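Local coordinates for protein 6-phosphogluconolactonase (Leishmania braziliensis, PDB 3CSS) that probably hydrolyses 6-phosphogluconolactone to 6-phosphogluconate, the second step of the oxidative branch of the pentose phosphate pathway, at residues V39-S44 and I158-F163. Residues are numbered along the deposited sequence; the frame is centred on the assembly and turned at random.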
loop_
_atom_site.group_PDB
_atom_site.type_symbol
_atom_site.label_atom_id
_atom_site.label_comp_id
_atom_site.label_asym_id
_atom_site.label_seq_id
_atom_site.Cartn_x
_atom_site.Cartn_y
_atom_site.Cartn_z
ATOM N N VAL A 39 12.319 -4.921 -9.397
ATOM C CA VAL A 39 11.879 -4.590 -8.038
ATOM C C VAL A 39 10.346 -4.643 -8.035
ATOM O O VAL A 39 9.698 -4.079 -8.918
ATOM C CB VAL A 39 12.393 -3.169 -7.652
ATOM C CG1 VAL A 39 11.681 -2.604 -6.422
ATOM C CG2 VAL A 39 13.897 -3.224 -7.429
ATOM N N VAL A 40 9.753 -5.326 -7.062
ATOM C CA VAL A 40 8.299 -5.363 -6.961
ATOM C C VAL A 40 7.867 -4.208 -6.057
ATOM O O VAL A 40 8.275 -4.155 -4.899
ATOM C CB VAL A 40 7.784 -6.717 -6.388
ATOM C CG1 VAL A 40 6.285 -6.743 -6.410
ATOM C CG2 VAL A 40 8.337 -7.883 -7.177
ATOM N N LEU A 41 7.050 -3.300 -6.597
ATOM C CA LEU A 41 6.586 -2.096 -5.884
ATOM C C LEU A 41 5.067 -2.154 -5.755
ATOM O O LEU A 41 4.381 -2.250 -6.768
ATOM C CB LEU A 41 7.007 -0.830 -6.656
ATOM C CG LEU A 41 6.586 0.556 -6.120
ATOM C CD1 LEU A 41 7.117 0.777 -4.722
ATOM C CD2 LEU A 41 7.024 1.692 -7.086
ATOM N N ALA A 42 4.556 -2.075 -4.525
ATOM C CA ALA A 42 3.123 -1.966 -4.291
ATOM C C ALA A 42 2.778 -0.502 -4.068
ATOM O O ALA A 42 3.248 0.142 -3.099
ATOM C CB ALA A 42 2.693 -2.794 -3.078
ATOM N N LEU A 43 1.950 0.013 -4.960
ATOM C CA LEU A 43 1.531 1.397 -4.955
ATOM C C LEU A 43 0.463 1.643 -3.938
ATOM O O LEU A 43 -0.416 0.785 -3.721
ATOM C CB LEU A 43 0.977 1.760 -6.333
ATOM C CG LEU A 43 1.948 1.648 -7.491
ATOM C CD1 LEU A 43 1.206 1.935 -8.772
ATOM C CD2 LEU A 43 3.159 2.561 -7.290
ATOM N N SER A 44 0.551 2.793 -3.261
ATOM C CA SER A 44 -0.527 3.281 -2.407
ATOM C C SER A 44 -1.435 4.231 -3.165
ATOM O O SER A 44 -1.131 4.689 -4.260
ATOM C CB SER A 44 0.021 3.982 -1.178
ATOM O OG SER A 44 0.885 5.009 -1.603
ATOM N N ILE A 158 9.162 -3.277 -2.107
ATOM C CA ILE A 158 8.757 -2.017 -1.489
ATOM C C ILE A 158 7.245 -1.900 -1.490
ATOM O O ILE A 158 6.622 -1.929 -2.552
ATOM C CB ILE A 158 9.333 -0.782 -2.235
ATOM C CG1 ILE A 158 10.856 -0.840 -2.264
ATOM C CG2 ILE A 158 8.794 0.542 -1.595
ATOM C CD1 ILE A 158 11.485 0.201 -3.151
ATOM N N VAL A 159 6.674 -1.775 -0.292
ATOM C CA VAL A 159 5.259 -1.455 -0.112
ATOM C C VAL A 159 5.140 0.005 0.304
ATOM O O VAL A 159 5.618 0.399 1.373
ATOM C CB VAL A 159 4.541 -2.373 0.929
ATOM C CG1 VAL A 159 3.057 -1.958 1.068
ATOM C CG2 VAL A 159 4.685 -3.870 0.567
ATOM N N LEU A 160 4.492 0.804 -0.535
ATOM C CA LEU A 160 4.176 2.158 -0.185
ATOM C C LEU A 160 2.840 2.144 0.556
ATOM O O LEU A 160 1.919 1.422 0.144
ATOM C CB LEU A 160 4.040 3.014 -1.434
ATOM C CG LEU A 160 5.291 3.173 -2.288
ATOM C CD1 LEU A 160 4.915 3.969 -3.548
ATOM C CD2 LEU A 160 6.357 3.895 -1.482
ATOM N N LEU A 161 2.727 2.959 1.608
ATOM C CA LEU A 161 1.525 3.022 2.424
ATOM C C LEU A 161 1.225 4.455 2.826
ATOM O O LEU A 161 2.089 5.321 2.776
ATOM C CB LEU A 161 1.685 2.173 3.704
ATOM C CG LEU A 161 1.822 0.661 3.579
ATOM C CD1 LEU A 161 2.099 0.132 4.984
ATOM C CD2 LEU A 161 0.567 0.034 2.976
ATOM N N GLY A 162 -0.027 4.693 3.190
ATOM C CA GLY A 162 -0.414 5.879 3.901
ATOM C C GLY A 162 -1.095 5.554 5.203
ATOM O O GLY A 162 -1.342 4.386 5.507
ATOM N N PHE A 163 -1.437 6.591 5.951
ATOM C CA PHE A 163 -2.254 6.449 7.154
ATOM C C PHE A 163 -3.513 7.271 6.977
ATOM O O PHE A 163 -3.444 8.421 6.535
ATOM C CB PHE A 163 -1.543 6.996 8.395
ATOM C CG PHE A 163 -0.421 6.140 8.944
ATOM C CD1 PHE A 163 -0.422 4.748 8.852
ATOM C CD2 PHE A 163 0.606 6.747 9.620
ATOM C CE1 PHE A 163 0.627 4.021 9.431
ATOM C CE2 PHE A 163 1.627 6.041 10.193
ATOM C CZ PHE A 163 1.632 4.679 10.111
HETATM O O HOH W 1 0.467 -0.339 -1.156
HETATM O O HOH W 2 1.264 6.792 0.455
#
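Leu41 and Ile158 meet on one face of two parallel strands, where Leu41 CD1 sits 3.6 Å from Ile158 CG2 as the two side chains cross obliquely; Ala42 and Val159 share the other face, CB to CG1 at 4.2 Å. Between the strands the peptide groups meet through N-H...O=C bonds, each running nearly along the C=O axis. Ile158 straddles Leu41, its N bonded to Val40 O and its O accepting from Ala42 N at 2.9 Å, and Ala42 O then receives Leu160 N; all three bonds are close to straight. Ile158 O is also approached by Leu41 CA, a CA-H...O contact of 3.3 Å. Strands 39-43 and 158-162 are central neighbours in the mostly parallel sheet of a Rossmann-like alpha/beta fold, flanked by strands 69-77 and 214-219 respectively. With CG anti to the backbone N (chi1 178°) and chi2 at 59°, Leu41 also brings CD1 to Leu160 CG, at 3.9 Å, and helix 50-59 packs on Leu160 through Leu52 and Tyr53. Beyond the last backbone bond, one water lies 2.6 Å from Leu160 O and weakly reaches Leu43 O, with more acceptors near than protons; another lies 2.7 Å from Ser44 OG while donating weakly to Leu161 O. Ser44 CB rests against Leu160 O.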